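Local coordinates for sulfur oxidation protein SOXB (Thermus thermophilus, PDB 2WDD) that hydrolyses a sulfur-sulfur bond in the Sox sulfur oxidation pathway, releasing sulfate from a cysteine S-thiosulfonate, with a pair of manganese ions bound, at residues P50-K56 with R553-P558; H359-A365 with I416-Y422; L446-S451 with P481-V486. All coordinates share one frame; numbering follows the deposited sequence. Where two conformers were deposited one is given.

Interaction 1: P50-K56 with R553-P558; sequences PNLIAPK and RNYRLP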
loop_
_atom_site.group_PDB
_atom_site.type_symbol
_atom_site.label_atom_id
_atom_site.label_comp_id
_atom_site.label_asym_id
_atom_site.label_seq_id
_atom_site.Cartn_x
_atom_site.Cartn_y
_atom_site.Cartn_z
ATOM N N PRO A 50 12.635 -3.453 5.175
ATOM C CA PRO A 50 13.647 -3.978 6.094
ATOM C C PRO A 50 13.369 -3.511 7.535
ATOM O O PRO A 50 13.824 -4.149 8.491
ATOM C CB PRO A 50 14.966 -3.386 5.571
ATOM C CG PRO A 50 14.672 -2.854 4.214
ATOM C CD PRO A 50 13.196 -2.597 4.118
ATOM N N ASN A 51 12.625 -2.410 7.699
ATOM C CA ASN A 51 12.312 -1.923 9.048
ATOM C C ASN A 51 10.889 -1.422 9.125
ATOM O O ASN A 51 10.406 -0.756 8.196
ATOM C CB ASN A 51 13.213 -0.756 9.464
ATOM C CG ASN A 51 14.680 -1.092 9.371
ATOM O OD1 ASN A 51 15.285 -1.581 10.332
ATOM N ND2 ASN A 51 15.267 -0.832 8.205
ATOM N N LEU A 52 10.247 -1.748 10.246
ATOM C CA LEU A 52 8.921 -1.233 10.599
ATOM C C LEU A 52 9.078 -0.829 12.064
ATOM O O LEU A 52 8.730 -1.575 12.981
ATOM C CB LEU A 52 7.821 -2.271 10.413
ATOM C CG LEU A 52 7.415 -2.554 8.961
ATOM C CD1 LEU A 52 6.443 -3.743 8.922
ATOM C CD2 LEU A 52 6.752 -1.303 8.366
ATOM N N ILE A 53 9.694 0.327 12.262
ATOM C CA ILE A 53 10.014 0.822 13.590
ATOM C C ILE A 53 8.783 1.262 14.356
ATOM O O ILE A 53 7.905 1.934 13.820
ATOM C CB ILE A 53 11.059 1.935 13.495
ATOM C CG1 ILE A 53 12.338 1.386 12.869
ATOM C CG2 ILE A 53 11.306 2.589 14.854
ATOM C CD1 ILE A 53 13.266 2.463 12.319
ATOM N N ALA A 54 8.742 0.899 15.633
ATOM C CA ALA A 54 7.617 1.245 16.480
ATOM C C ALA A 54 8.119 1.599 17.859
ATOM O O ALA A 54 9.194 1.172 18.256
ATOM C CB ALA A 54 6.675 0.076 16.584
ATOM N N PRO A 55 7.329 2.378 18.613
ATOM C CA PRO A 55 7.743 2.635 19.992
ATOM C C PRO A 55 7.577 1.314 20.744
ATOM O O PRO A 55 6.849 0.422 20.300
ATOM C CB PRO A 55 6.705 3.653 20.481
ATOM C CG PRO A 55 5.493 3.366 19.677
ATOM C CD PRO A 55 5.972 2.880 18.331
ATOM N N LYS A 56 8.276 1.178 21.860
ATOM C CA LYS A 56 8.264 -0.065 22.616
ATOM C C LYS A 56 6.927 -0.801 22.793
ATOM O O LYS A 56 6.829 -1.988 22.489
ATOM C CB LYS A 56 9.049 0.084 23.922
ATOM C CG LYS A 56 10.537 0.283 23.673
ATOM C CD LYS A 56 11.322 0.604 24.943
ATOM C CE LYS A 56 10.436 1.185 26.024
ATOM N NZ LYS A 56 11.220 1.354 27.280
ATOM N N ARG A 553 17.267 0.731 18.693
ATOM C CA ARG A 553 16.922 -0.293 17.698
ATOM C C ARG A 553 18.110 -0.572 16.803
ATOM O O ARG A 553 18.948 0.296 16.586
ATOM C CB ARG A 553 15.781 0.191 16.783
ATOM C CG ARG A 553 14.558 0.742 17.481
ATOM C CD ARG A 553 13.699 -0.363 18.056
ATOM N NE ARG A 553 12.457 0.211 18.550
ATOM C CZ ARG A 553 12.360 0.901 19.681
ATOM N NH1 ARG A 553 13.428 1.061 20.451
ATOM N NH2 ARG A 553 11.198 1.427 20.039
ATOM N N ASN A 554 18.120 -1.757 16.203
ATOM C CA ASN A 554 19.114 -2.082 15.199
ATOM C C ASN A 554 18.462 -1.740 13.862
ATOM O O ASN A 554 17.400 -2.263 13.536
ATOM C CB ASN A 554 19.418 -3.572 15.235
ATOM C CG ASN A 554 20.361 -3.925 16.355
ATOM O OD1 ASN A 554 21.222 -3.119 16.716
ATOM N ND2 ASN A 554 20.150 -5.081 16.971
ATOM N N TYR A 555 19.088 -0.859 13.100
ATOM C CA TYR A 555 18.549 -0.474 11.806
ATOM C C TYR A 555 19.034 -1.490 10.778
ATOM O O TYR A 555 20.236 -1.717 10.647
ATOM C CB TYR A 555 18.979 0.945 11.429
ATOM C CG TYR A 555 18.321 1.380 10.159
ATOM C CD1 TYR A 555 16.983 1.763 10.156
ATOM C CD2 TYR A 555 18.945 1.178 8.936
ATOM C CE1 TYR A 555 16.326 2.063 8.961
ATOM C CE2 TYR A 555 18.300 1.472 7.737
ATOM C CZ TYR A 555 16.979 1.903 7.764
ATOM O OH TYR A 555 16.309 2.151 6.584
ATOM N N ARG A 556 18.101 -2.146 10.097
ATOM C CA ARG A 556 18.472 -3.223 9.178
ATOM C C ARG A 556 18.494 -2.830 7.714
ATOM O O ARG A 556 17.707 -2.000 7.274
ATOM C CB ARG A 556 17.543 -4.433 9.354
ATOM C CG ARG A 556 17.495 -4.974 10.779
ATOM C CD ARG A 556 18.840 -5.589 11.153
ATOM N NE ARG A 556 19.211 -6.639 10.211
ATOM C CZ ARG A 556 18.763 -7.889 10.277
ATOM N NH1 ARG A 556 17.954 -8.258 11.265
ATOM N NH2 ARG A 556 19.126 -8.777 9.359
ATOM N N LEU A 557 19.341 -3.517 6.952
ATOM C CA LEU A 557 19.422 -3.322 5.516
ATOM C C LEU A 557 19.380 -4.666 4.807
ATOM O O LEU A 557 19.892 -5.674 5.301
ATOM C CB LEU A 557 20.722 -2.630 5.133
ATOM C CG LEU A 557 20.856 -1.161 5.527
ATOM C CD1 LEU A 557 22.296 -0.714 5.264
ATOM C CD2 LEU A 557 19.878 -0.294 4.734
ATOM N N PRO A 558 18.834 -4.677 3.596
ATOM C CA PRO A 558 18.827 -5.932 2.845
ATOM C C PRO A 558 20.146 -6.102 2.100
ATOM O O PRO A 558 20.977 -5.198 2.078
ATOM C CB PRO A 558 17.731 -5.686 1.800
ATOM C CG PRO A 558 17.862 -4.202 1.520
ATOM C CD PRO A 558 18.152 -3.585 2.872
HETATM O O HOH W 1 15.079 -0.794 13.038
HETATM O O HOH W 2 11.011 -0.831 16.428
#

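Interaction 2: H359-A365 with I416-Y422; sequences HLFTPLA and ITWDHLY. With TBU (tertiary-butyl alcohol), chain D.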
loop_
_atom_site.group_PDB
_atom_site.type_symbol
_atom_site.label_atom_id
_atom_site.label_comp_id
_atom_site.label_asym_id
_atom_site.label_seq_id
_atom_site.Cartn_x
_atom_site.Cartn_y
_atom_site.Cartn_z
ATOM N N HIS A 359 7.061 3.300 -25.103
ATOM C CA HIS A 359 7.199 4.266 -24.026
ATOM C C HIS A 359 7.363 3.556 -22.690
ATOM O O HIS A 359 8.290 3.834 -21.935
ATOM C CB HIS A 359 5.967 5.171 -23.963
ATOM C CG HIS A 359 5.911 6.036 -22.744
ATOM N ND1 HIS A 359 6.805 7.062 -22.520
ATOM C CD2 HIS A 359 5.065 6.036 -21.687
ATOM C CE1 HIS A 359 6.514 7.652 -21.374
ATOM N NE2 HIS A 359 5.463 7.049 -20.848
ATOM N N LEU A 360 6.445 2.642 -22.406
ATOM C CA LEU A 360 6.438 1.936 -21.132
ATOM C C LEU A 360 7.610 1.016 -20.821
ATOM O O LEU A 360 8.030 0.933 -19.667
ATOM C CB LEU A 360 5.139 1.147 -20.973
ATOM C CG LEU A 360 3.851 1.941 -20.742
ATOM C CD1 LEU A 360 2.656 1.010 -20.715
ATOM C CD2 LEU A 360 3.929 2.749 -19.451
ATOM N N PHE A 361 8.092 0.276 -21.820
ATOM C CA PHE A 361 9.096 -0.757 -21.578
ATOM C C PHE A 361 10.530 -0.633 -22.080
ATOM O O PHE A 361 11.369 -1.475 -21.754
ATOM C CB PHE A 361 8.515 -2.133 -21.897
ATOM C CG PHE A 361 7.131 -2.335 -21.345
ATOM C CD1 PHE A 361 6.933 -2.497 -19.980
ATOM C CD2 PHE A 361 6.024 -2.278 -22.177
ATOM C CE1 PHE A 361 5.657 -2.648 -19.463
ATOM C CE2 PHE A 361 4.746 -2.424 -21.662
ATOM C CZ PHE A 361 4.564 -2.606 -20.305
ATOM N N THR A 362 10.841 0.412 -22.834
ATOM C CA THR A 362 12.218 0.584 -23.279
ATOM C C THR A 362 13.066 0.943 -22.062
ATOM O O THR A 362 12.644 1.723 -21.209
ATOM C CB THR A 362 12.340 1.643 -24.387
ATOM O OG1 THR A 362 11.455 1.309 -25.462
ATOM C CG2 THR A 362 13.774 1.698 -24.913
ATOM N N PRO A 363 14.271 0.370 -21.964
ATOM C CA PRO A 363 15.065 0.725 -20.783
ATOM C C PRO A 363 15.479 2.189 -20.780
ATOM O O PRO A 363 15.879 2.740 -21.814
ATOM C CB PRO A 363 16.312 -0.162 -20.912
ATOM C CG PRO A 363 15.911 -1.270 -21.819
ATOM C CD PRO A 363 14.918 -0.676 -22.772
ATOM N N LEU A 364 15.386 2.814 -19.611
ATOM C CA LEU A 364 15.828 4.183 -19.434
ATOM C C LEU A 364 17.257 4.135 -18.907
ATOM O O LEU A 364 18.110 4.925 -19.308
ATOM C CB LEU A 364 14.933 4.922 -18.446
ATOM C CG LEU A 364 13.515 5.262 -18.898
ATOM C CD1 LEU A 364 12.719 5.740 -17.702
ATOM C CD2 LEU A 364 13.558 6.344 -19.983
ATOM N N ALA A 365 17.515 3.187 -18.011
ATOM C CA ALA A 365 18.845 3.004 -17.450
ATOM C C ALA A 365 18.884 1.639 -16.794
ATOM O O ALA A 365 17.842 1.030 -16.566
ATOM C CB ALA A 365 19.149 4.083 -16.405
ATOM N N ILE A 416 15.501 -0.037 -15.615
ATOM C CA ILE A 416 14.413 0.799 -15.108
ATOM C C ILE A 416 13.653 1.307 -16.330
ATOM O O ILE A 416 14.257 1.843 -17.264
ATOM C CB ILE A 416 14.938 1.992 -14.295
ATOM C CG1 ILE A 416 15.821 1.527 -13.138
ATOM C CG2 ILE A 416 13.774 2.860 -13.796
ATOM C CD1 ILE A 416 16.639 2.640 -12.503
ATOM N N THR A 417 12.333 1.166 -16.304
ATOM C CA THR A 417 11.487 1.579 -17.422
ATOM C C THR A 417 10.490 2.637 -16.988
ATOM O O THR A 417 10.342 2.923 -15.793
ATOM C CB THR A 417 10.718 0.375 -17.981
ATOM O OG1 THR A 417 9.740 -0.035 -17.012
ATOM C CG2 THR A 417 11.665 -0.787 -18.274
ATOM N N TRP A 418 9.796 3.220 -17.960
ATOM C CA TRP A 418 8.775 4.203 -17.640
ATOM C C TRP A 418 7.702 3.549 -16.772
ATOM O O TRP A 418 7.169 4.176 -15.857
ATOM C CB TRP A 418 8.146 4.774 -18.911
ATOM C CG TRP A 418 8.753 6.069 -19.329
ATOM C CD1 TRP A 418 9.626 6.275 -20.359
ATOM C CD2 TRP A 418 8.522 7.344 -18.731
ATOM N NE1 TRP A 418 9.961 7.605 -20.430
ATOM C CE2 TRP A 418 9.289 8.288 -19.448
ATOM C CE3 TRP A 418 7.748 7.781 -17.652
ATOM C CZ2 TRP A 418 9.296 9.643 -19.124
ATOM C CZ3 TRP A 418 7.738 9.124 -17.344
ATOM C CH2 TRP A 418 8.510 10.044 -18.077
ATOM N N ASP A 419 7.386 2.291 -17.054
ATOM C CA ASP A 419 6.371 1.596 -16.256
ATOM C C ASP A 419 6.786 1.574 -14.785
ATOM O O ASP A 419 5.952 1.774 -13.905
ATOM C CB ASP A 419 6.066 0.197 -16.792
ATOM C CG ASP A 419 4.676 -0.297 -16.379
ATOM O OD1 ASP A 419 3.704 0.474 -16.514
ATOM O OD2 ASP A 419 4.570 -1.419 -15.838
ATOM N N HIS A 420 8.082 1.405 -14.523
ATOM C CA HIS A 420 8.574 1.450 -13.145
ATOM C C HIS A 420 8.435 2.864 -12.588
ATOM O O HIS A 420 8.053 3.051 -11.434
ATOM C CB HIS A 420 10.046 1.037 -13.053
ATOM C CG HIS A 420 10.312 -0.388 -13.428
ATOM N ND1 HIS A 420 11.320 -0.738 -14.300
ATOM C CD2 HIS A 420 9.765 -1.552 -12.998
ATOM C CE1 HIS A 420 11.373 -2.053 -14.407
ATOM N NE2 HIS A 420 10.431 -2.572 -13.637
ATOM N N LEU A 421 8.796 3.871 -13.382
ATOM C CA LEU A 421 8.695 5.240 -12.888
ATOM C C LEU A 421 7.253 5.529 -12.465
ATOM O O LEU A 421 7.023 6.185 -11.450
ATOM C CB LEU A 421 9.144 6.252 -13.943
ATOM C CG LEU A 421 10.611 6.212 -14.372
ATOM C CD1 LEU A 421 10.922 7.439 -15.250
ATOM C CD2 LEU A 421 11.522 6.146 -13.161
ATOM N N TYR A 422 6.282 5.058 -13.243
ATOM C CA TYR A 422 4.879 5.273 -12.895
ATOM C C TYR A 422 4.485 4.442 -11.669
ATOM O O TYR A 422 3.700 4.896 -10.839
ATOM C CB TYR A 422 3.958 4.943 -14.066
ATOM C CG TYR A 422 4.122 5.838 -15.286
ATOM C CD1 TYR A 422 4.216 7.216 -15.161
ATOM C CD2 TYR A 422 4.157 5.286 -16.565
ATOM C CE1 TYR A 422 4.377 8.027 -16.283
ATOM C CE2 TYR A 422 4.307 6.090 -17.692
ATOM C CZ TYR A 422 4.411 7.452 -17.539
ATOM O OH TYR A 422 4.555 8.245 -18.655
HETATM O O TBU D . 1.398 9.992 -17.804
HETATM C C TBU D . 0.500 10.639 -18.706
HETATM C C1 TBU D . 1.172 10.874 -20.044
HETATM C C2 TBU D . -0.723 9.744 -18.902
HETATM C C3 TBU D . 0.091 11.996 -18.130
HETATM O O HOH W 3 10.576 3.070 -20.639
#

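Interaction 3: L446-S451 with P481-V486; sequences LEDIAS and PTGERV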
loop_
_atom_site.group_PDB
_atom_site.type_symbol
_atom_site.label_atom_id
_atom_site.label_comp_id
_atom_site.label_asym_id
_atom_site.label_seq_id
_atom_site.Cartn_x
_atom_site.Cartn_y
_atom_site.Cartn_z
ATOM N N LEU A 446 10.005 16.840 10.360
ATOM C CA LEU A 446 10.389 15.510 10.810
ATOM C C LEU A 446 9.801 15.169 12.177
ATOM O O LEU A 446 9.279 14.076 12.379
ATOM C CB LEU A 446 11.909 15.382 10.823
ATOM C CG LEU A 446 12.463 15.260 9.404
ATOM C CD1 LEU A 446 13.982 15.340 9.413
ATOM C CD2 LEU A 446 11.974 13.956 8.754
ATOM N N GLU A 447 9.857 16.122 13.107
ATOM C CA GLU A 447 9.302 15.906 14.442
ATOM C C GLU A 447 7.786 15.654 14.372
ATOM O O GLU A 447 7.257 14.793 15.072
ATOM C CB GLU A 447 9.624 17.097 15.356
ATOM C CG GLU A 447 9.405 16.855 16.833
ATOM C CD GLU A 447 10.410 15.890 17.439
ATOM O OE1 GLU A 447 11.633 16.088 17.263
ATOM O OE2 GLU A 447 9.964 14.981 18.159
ATOM N N ASP A 448 7.092 16.403 13.520
ATOM C CA ASP A 448 5.646 16.254 13.371
ATOM C C ASP A 448 5.303 14.881 12.794
ATOM O O ASP A 448 4.378 14.198 13.268
ATOM C CB ASP A 448 5.087 17.362 12.469
ATOM C CG ASP A 448 5.261 18.749 13.064
ATOM O OD1 ASP A 448 5.491 18.853 14.285
ATOM O OD2 ASP A 448 5.164 19.740 12.308
ATOM N N ILE A 449 6.039 14.461 11.773
ATOM C CA ILE A 449 5.768 13.140 11.214
ATOM C C ILE A 449 6.040 12.077 12.281
ATOM O O ILE A 449 5.249 11.152 12.456
ATOM C CB ILE A 449 6.595 12.858 9.964
ATOM C CG1 ILE A 449 6.137 13.758 8.813
ATOM C CG2 ILE A 449 6.435 11.389 9.569
ATOM C CD1 ILE A 449 7.154 13.880 7.718
ATOM N N ALA A 450 7.151 12.223 12.998
ATOM C CA ALA A 450 7.535 11.264 14.025
ATOM C C ALA A 450 6.455 11.121 15.095
ATOM O O ALA A 450 6.175 10.015 15.546
ATOM C CB ALA A 450 8.879 11.648 14.639
ATOM N N SER A 451 5.836 12.236 15.480
ATOM C CA SER A 451 4.781 12.215 16.491
ATOM C C SER A 451 3.573 11.408 16.018
ATOM O O SER A 451 2.876 10.777 16.822
ATOM C CB SER A 451 4.347 13.642 16.842
ATOM O OG SER A 451 3.606 14.221 15.783
ATOM N N PRO A 481 9.878 11.690 24.027
ATOM C CA PRO A 481 8.612 12.423 24.021
ATOM C C PRO A 481 8.482 13.229 22.743
ATOM O O PRO A 481 9.486 13.574 22.112
ATOM C CB PRO A 481 8.766 13.401 25.197
ATOM C CG PRO A 481 9.873 12.892 26.025
ATOM C CD PRO A 481 10.782 12.121 25.108
ATOM N N THR A 482 7.253 13.604 22.404
ATOM C CA THR A 482 7.045 14.477 21.264
ATOM C C THR A 482 7.883 15.727 21.488
ATOM O O THR A 482 7.899 16.285 22.587
ATOM C CB THR A 482 5.573 14.846 21.109
ATOM O OG1 THR A 482 4.857 13.709 20.621
ATOM C CG2 THR A 482 5.418 16.010 20.137
ATOM N N GLY A 483 8.590 16.158 20.449
ATOM C CA GLY A 483 9.455 17.315 20.523
ATOM C C GLY A 483 10.912 16.935 20.726
ATOM O O GLY A 483 11.811 17.752 20.519
ATOM N N GLU A 484 11.145 15.681 21.108
ATOM C CA GLU A 484 12.494 15.195 21.363
ATOM C C GLU A 484 12.862 13.947 20.557
ATOM O O GLU A 484 13.894 13.332 20.805
ATOM C CB GLU A 484 12.679 14.931 22.862
ATOM C CG GLU A 484 12.347 16.150 23.726
ATOM C CD GLU A 484 12.411 15.864 25.217
ATOM O OE1 GLU A 484 13.093 14.894 25.605
ATOM O OE2 GLU A 484 11.792 16.622 25.999
ATOM N N ARG A 485 12.034 13.578 19.586
ATOM C CA ARG A 485 12.331 12.382 18.786
ATOM C C ARG A 485 13.384 12.595 17.715
ATOM O O ARG A 485 14.082 11.659 17.331
ATOM C CB ARG A 485 11.071 11.798 18.158
ATOM C CG ARG A 485 10.088 11.236 19.160
ATOM C CD ARG A 485 8.978 10.476 18.464
ATOM N NE ARG A 485 8.087 9.868 19.441
ATOM C CZ ARG A 485 6.968 10.437 19.876
ATOM N NH1 ARG A 485 6.592 11.617 19.393
ATOM N NH2 ARG A 485 6.223 9.821 20.786
ATOM N N VAL A 486 13.464 13.814 17.197
ATOM C CA VAL A 486 14.395 14.136 16.126
ATOM C C VAL A 486 15.512 15.001 16.686
ATOM O O VAL A 486 15.266 16.094 17.199
ATOM C CB VAL A 486 13.664 14.814 14.948
ATOM C CG1 VAL A 486 14.646 15.250 13.865
ATOM C CG2 VAL A 486 12.592 13.887 14.386
HETATM O O HOH W 4 7.896 13.559 17.640
#

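Interaction 1: P50-K56 with R553-P558
Asn51 lays its side-chain amide almost flat over one face of the Tyr555 ring, the two planes 17° apart and the side chains crossing at about a right angle. ND2 does the touching: Asn51 ND2 sits above the ring, displaced toward the rim, 3.2 Å from Tyr555 CE1. The same amide pairs with both the N-H and the C=O of Arg556, much as a neighbouring strand would. Asn51 OD1 takes the Arg556 N-H on a lone pair at 2.9 Å, nearly straight at 175°, while Asn51 ND2 donates to Arg556 O, also at 2.9 Å. With CG beside its own backbone N (chi1 -55°), the amide is turned toward segment 553-558. ND2 also donates to Asp375 OD1, and Tyr555 OH bonds the other oxygen of that carboxylate, so amide and ring share one acid. Neither segment is helix or strand; they are two extended loops running in roughly opposite directions, one following strand 29-34 and the other following strand 548-550, and side chains and water do much of the bridging. Water 1 donates to both Asn51 OD1 and Asn554 O. An alanine in place of Asn51 is likely to strand Arg556 N and O without their mates and uncover that face of Tyr555. At the other end Arg553 bends at chi2 and brings its guanidinium edge-on to the Ala54 carbonyl. Arg553 NH2 donates to Ala54 O at 2.7 Å with the oxygen close to the guanidinium plane; NE adds a weak bond to the same oxygen and a good one to water 2, which accepts from Ala54 N as well. NH2 also forms a salt bridge with Asp479. Apolar contact is slight: Pro50 CG meets Pro558 CD at 3.8 Å, and Ile53 CD1 reaches the edge of the Tyr555 ring.

Interaction 2: H359-A365 with I416-Y422
Leu364 and Leu421 meet tip to tip, their CD1 atoms only 3.5 Å apart, a tight fit for two methyls. Both methyls lie over one face of the Trp418 indole, Leu364 CD1 making a CH-pi contact with its five-membered ring. His359 takes the opposite face, His359 CE1 3.3 Å from Trp418 CD2, with the planes tilted 31° to each other. The indole is thus held between a leucine pair and a histidine, and Ala531 and Arg535 of helix 526-537 also touch it. A chi1 of 170° swings the His359 imidazole away from its own backbone N and across to Tyr422. Tyr422 OH lies at the edge of the imidazole, 2.7 Å from His359 NE2 in a hydrogen bond that either could donate. Leu360 CD2 packs on the edge of the tyrosine ring.

Farther out, the end of helix 357-361 meets the start of helix 418-425. Leu360 O accepts from Asp419 N at 3.0 Å, and water 3 joins His359 O and Thr362 O to Trp418 N. Thr417 is the N-cap, forming a capping box with His420: Thr417 N donates to His420 ND1, and His420 N gives a weak bond to Thr417 OG1. Beyond it, Ala365 and Ile416 form an antiparallel hydrogen-bonded pair, Ile416 N to Ala365 O at 2.7 Å. The histidine bond probably fixes how Tyr422 presents its hydroxyl at the tertiary-butyl alcohol pocket, which Leu141 and Tyr527 complete.

Interaction 3: L446-S451 with P481-V486
The Glu447 carboxylate is met by backbone N-H groups of 481-486 both near its plane and from above it. Arg485 N donates to the syn lone pair of Glu447 OE2 at 2.9 Å, and Val486 N reaches OE1 on its syn side, 29° out of the plane. Gly483 N approaches OE2 from well above the carboxylate, 59° out of plane. The acceptor belongs to helix 439-453; the donors come from a type II beta turn, Pro481 to Glu484, and the residues leading from it into strand 486-487, all within the C-terminal 5'-nucleotidase domain. The other flat group, the Arg485 guanidinium, has the carbonyl carbon of Pro481 over one face and water 4 in plane at its edge.

Glu447 leaves the helix with CG pointing away from its backbone N (chi1 -166°) and then bends at chi2, which carries the carboxylate across to the turn. Three peptide N-H groups and water 4 thus surround a buried acid, and would probably favour its ionised form. Gly483 has a positive phi, at which a side chain would jam against the carbonyl oxygen of Thr482.

Beside these bonds, Val486 slides past Glu447 in the opposite direction and sets Val486 CG2 3.9 Å from Leu446 CB; Tyr474 of strand 472-476 also touches this valine. Arg485 stretches out along Ala450, with Arg485 CD 4.0 Å from Ala450 CB, while NE donates to Pro478 O. Arg485 NH1 passes 3.5 Å from Ser451 CA and donates to Thr482 OG1. Water 4 accepts from this same NH1 and donates to both Glu447 O and Glu447 OE2, the water oxygen lying 2.6 Å from Glu447 OE2.

From the N terminus, the chain first passes 50-56, between strand 29-34 and helix 67-74; its partner 553-558, the loop after strand 548-550, comes 497 residues later, so interaction 1 closes a loop holding nearly the whole fold and joins an early loop to the chain's C-terminal end. Interactions 2 and 3 nest inside it in series, without crossing. Interaction 2 closes first, returning after 50 residues to join helices 357-361 and 418-425. Interaction 3 follows with a 29-residue loop, tying helix 439-453 to the turn before strand 486-487. Centre to centre, interactions 1 and 3 are about 17 Å apart; interaction 2 lies about 31 Å from the first and 37 Å from the third.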